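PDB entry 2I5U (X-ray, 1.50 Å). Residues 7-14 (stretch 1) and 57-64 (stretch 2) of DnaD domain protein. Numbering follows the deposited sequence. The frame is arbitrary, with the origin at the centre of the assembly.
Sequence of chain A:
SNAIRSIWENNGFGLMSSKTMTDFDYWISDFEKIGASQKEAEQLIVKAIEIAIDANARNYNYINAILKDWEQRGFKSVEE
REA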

# COMPACT_ATOMS: atom_id res chain seq x y z
N ILE A 7 -9.12 3.35 3.92
CA ILE A 7 -8.23 3.38 5.06
C ILE A 7 -7.35 4.62 5.04
O ILE A 7 -7.11 5.23 6.08
N TRP A 8 -6.89 5.04 3.86
CA TRP A 8 -6.13 6.27 3.71
C TRP A 8 -6.94 7.49 4.15
O TRP A 8 -6.55 8.26 5.04
N GLU A 9 -8.11 7.67 3.53
CA GLU A 9 -8.87 8.89 3.73
C GLU A 9 -9.53 9.03 5.09
O GLU A 9 -9.79 10.14 5.53
N ASN A 10 -9.75 7.92 5.79
CA ASN A 10 -10.36 7.97 7.12
C ASN A 10 -9.34 7.97 8.25
O ASN A 10 -9.72 7.88 9.42
N ASN A 11 -8.06 8.08 7.92
CA ASN A 11 -7.05 7.98 8.95
C ASN A 11 -6.06 9.13 8.96
O ASN A 11 -4.96 8.99 9.47
N GLY A 12 -6.51 10.27 8.45
CA GLY A 12 -5.74 11.51 8.57
C GLY A 12 -4.64 11.70 7.55
O GLY A 12 -3.75 12.54 7.75
N PHE A 13 -4.68 10.94 6.46
CA PHE A 13 -3.77 11.14 5.34
C PHE A 13 -4.26 12.22 4.39
O PHE A 13 -3.56 12.55 3.45
N GLY A 14 -5.47 12.70 4.59
CA GLY A 14 -6.09 13.60 3.62
C GLY A 14 -6.63 12.85 2.43
O GLY A 14 -6.72 11.61 2.41
N ALA A 57 3.61 8.03 10.72
CA ALA A 57 4.35 8.43 9.52
C ALA A 57 3.41 8.25 8.32
O ALA A 57 3.60 7.40 7.46
N ARG A 58 2.35 9.05 8.33
CA ARG A 58 1.25 8.90 7.43
C ARG A 58 1.55 9.59 6.11
O ARG A 58 0.97 10.64 5.76
N ASN A 59 2.44 8.97 5.35
CA ASN A 59 2.83 9.47 4.02
C ASN A 59 3.28 8.34 3.13
O ASN A 59 3.65 7.25 3.59
N TYR A 60 3.21 8.59 1.83
CA TYR A 60 3.54 7.56 0.84
C TYR A 60 5.00 7.11 0.96
O TYR A 60 5.30 5.93 0.75
N ASN A 61 5.90 8.04 1.23
CA ASN A 61 7.32 7.66 1.31
C ASN A 61 7.55 6.53 2.30
O ASN A 61 8.25 5.57 2.01
N TYR A 62 6.93 6.63 3.46
CA TYR A 62 7.12 5.64 4.52
C TYR A 62 6.51 4.30 4.09
O TYR A 62 7.12 3.22 4.27
N ILE A 63 5.32 4.37 3.49
CA ILE A 63 4.65 3.16 3.03
C ILE A 63 5.43 2.48 1.90
O ILE A 63 5.56 1.26 1.88
N ASN A 64 5.92 3.28 0.96
CA ASN A 64 6.72 2.78 -0.15
C ASN A 64 7.96 2.00 0.34
O ASN A 64 8.28 0.94 -0.19

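The most unusual feature of this contact is the double use of Arg-58, whose aliphatic base lies on an aromatic ring while its charged end reaches a backbone carbonyl. Its CB sits over one face of the Phe-13 ring, 3.6 Å from the ring centroid and 15° off the ring normal. This is a CH-pi contact. At the far end, Arg-58 NH1 donates a hydrogen bond to Asn-11 O at 3.0 Å, with an N-H...O angle of 161°. It is the only hydrogen bond between the two stretches.

The CA-to-CB bond of Arg-58 points toward stretch 1. Its chi1 to chi3 are m, t and m, and chi4 is -177°. Asn-11 O lies at the edge of the guanidinium, near its plane, where an N-H can point straight at it. Gly-12 O lies over one face of the same group. Gly-12 has a positive phi of 82°, which by itself favours glycine. A CB placed there ideally would lie 2.5 Å from Arg-58 NH1, a clash. The bare backbone thus leaves room for the arginine, and Gly-12 CA approaches Arg-58 NH1 to 3.9 Å. Arg-58 NH2 is hydrogen-bonded to a residue just outside the stretches.

Phe-13 leaves its backbone sideways, with chi1 m at -72° and chi2 -106°, but the ring end comes nearer to stretch 2. Phe-13 CE1 makes the closest approach of the ring, 3.4 Å from Arg-58 CA. Phe-13 CE1 is also 3.9 Å from Ile-63 CD1.

Trp-8 also starts sideways and brings its end nearer. It is buried, with chi1 t and chi2 -82°. Its CZ3 packs 3.9 Å from Ile-63 CD1. Its CH2 is 4.1 Å from Tyr-60 N, which lies at the edge of the indole.

Ile-63 is buried and points toward stretch 1, with chi1 m and chi2 t. Its CD1 touches both aromatic side chains, so one methyl joins the Phe-13 and Trp-8 contacts in an apolar patch.

Tyr-60, with chi1 t, contributes mainly its base: its CB is 4.4 Å from Trp-8 CH2. The end of its side chain leads away, and its OH is hydrogen-bonded elsewhere in the structure.

Asn-59 points away from stretch 1. It is the N-cap of the helix that starts at Tyr-60. With chi1 p, its OD1 accepts a hydrogen bond from Tyr-62 N at 2.9 Å. This satisfies an amide in the first turn, close to where Ile-63 enters the contact.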

# COMPACT_ATOMS: atom_id res chain seq x y z
CB ILE A 7 -7.43 2.06 5.28
CG1 ILE A 7 -6.77 2.09 6.66
CG2 ILE A 7 -6.42 1.82 4.16
CD1 ILE A 7 -6.18 0.82 7.12
CB TRP A 8 -5.69 6.41 2.25
CG TRP A 8 -4.87 7.62 1.90
CD1 TRP A 8 -5.32 8.88 1.64
CD2 TRP A 8 -3.45 7.65 1.69
NE1 TRP A 8 -4.27 9.70 1.30
CE2 TRP A 8 -3.12 8.97 1.33
CE3 TRP A 8 -2.42 6.69 1.78
CZ2 TRP A 8 -1.81 9.37 1.08
CZ3 TRP A 8 -1.12 7.10 1.51
CH2 TRP A 8 -0.83 8.41 1.16
CB GLU A 9 -9.89 9.07 2.60
CG GLU A 9 -9.20 9.27 1.27
CD GLU A 9 -10.11 9.63 0.14
OE1 GLU A 9 -11.34 9.35 0.24
OE2 GLU A 9 -9.58 10.16 -0.89
CB ASN A 10 -11.35 6.82 7.27
CG ASN A 10 -12.58 7.04 6.44
OD1 ASN A 10 -13.43 7.86 6.80
ND2 ASN A 10 -12.67 6.36 5.29
CB ASN A 11 -6.37 6.61 8.92
CG ASN A 11 -7.28 5.53 9.43
OD1 ASN A 11 -7.79 4.70 8.66
ND2 ASN A 11 -7.53 5.55 10.70
CB PHE A 13 -3.65 9.87 4.51
CG PHE A 13 -2.87 8.75 5.17
CD1 PHE A 13 -1.58 8.43 4.73
CD2 PHE A 13 -3.46 7.94 6.13
CE1 PHE A 13 -0.88 7.41 5.30
CE2 PHE A 13 -2.75 6.89 6.70
CZ PHE A 13 -1.47 6.61 6.26
CB ALA A 57 5.64 7.57 9.37
CB ARG A 58 -0.03 9.42 8.04
CG ARG A 58 -0.51 8.54 9.18
CD ARG A 58 -1.67 9.11 9.89
NE ARG A 58 -1.28 10.16 10.82
CZ ARG A 58 -2.13 10.79 11.62
NH1 ARG A 58 -3.44 10.55 11.52
NH2 ARG A 58 -1.68 11.71 12.48
CB ASN A 59 3.92 10.53 4.12
CG ASN A 59 5.18 9.99 4.77
OD1 ASN A 59 5.95 9.26 4.14
ND2 ASN A 59 5.40 10.36 6.01
CB TYR A 60 3.23 8.03 -0.58
CG TYR A 60 3.63 7.01 -1.60
CD1 TYR A 60 2.87 5.88 -1.80
CD2 TYR A 60 4.78 7.16 -2.37
CE1 TYR A 60 3.24 4.91 -2.74
CE2 TYR A 60 5.15 6.22 -3.30
CZ TYR A 60 4.39 5.08 -3.48
OH TYR A 60 4.79 4.16 -4.45
CB ASN A 61 8.19 8.87 1.67
CG ASN A 61 8.32 9.86 0.52
OD1 ASN A 61 8.35 9.49 -0.66
ND2 ASN A 61 8.48 11.12 0.87
CB TYR A 62 6.47 6.13 5.80
CG TYR A 62 6.78 5.30 7.03
CD1 TYR A 62 7.91 5.55 7.80
CD2 TYR A 62 5.90 4.33 7.46
CE1 TYR A 62 8.16 4.81 8.93
CE2 TYR A 62 6.16 3.59 8.59
CZ TYR A 62 7.30 3.82 9.30
OH TYR A 62 7.57 3.10 10.47
CB ILE A 63 3.19 3.49 2.59
CG1 ILE A 63 2.38 3.91 3.81
CG2 ILE A 63 2.57 2.31 1.89
CD1 ILE A 63 1.18 4.70 3.46
CB ASN A 64 7.12 3.97 -1.04
CG ASN A 64 7.82 3.56 -2.30
OD1 ASN A 64 7.36 2.71 -3.04
ND2 ASN A 64 8.93 4.22 -2.57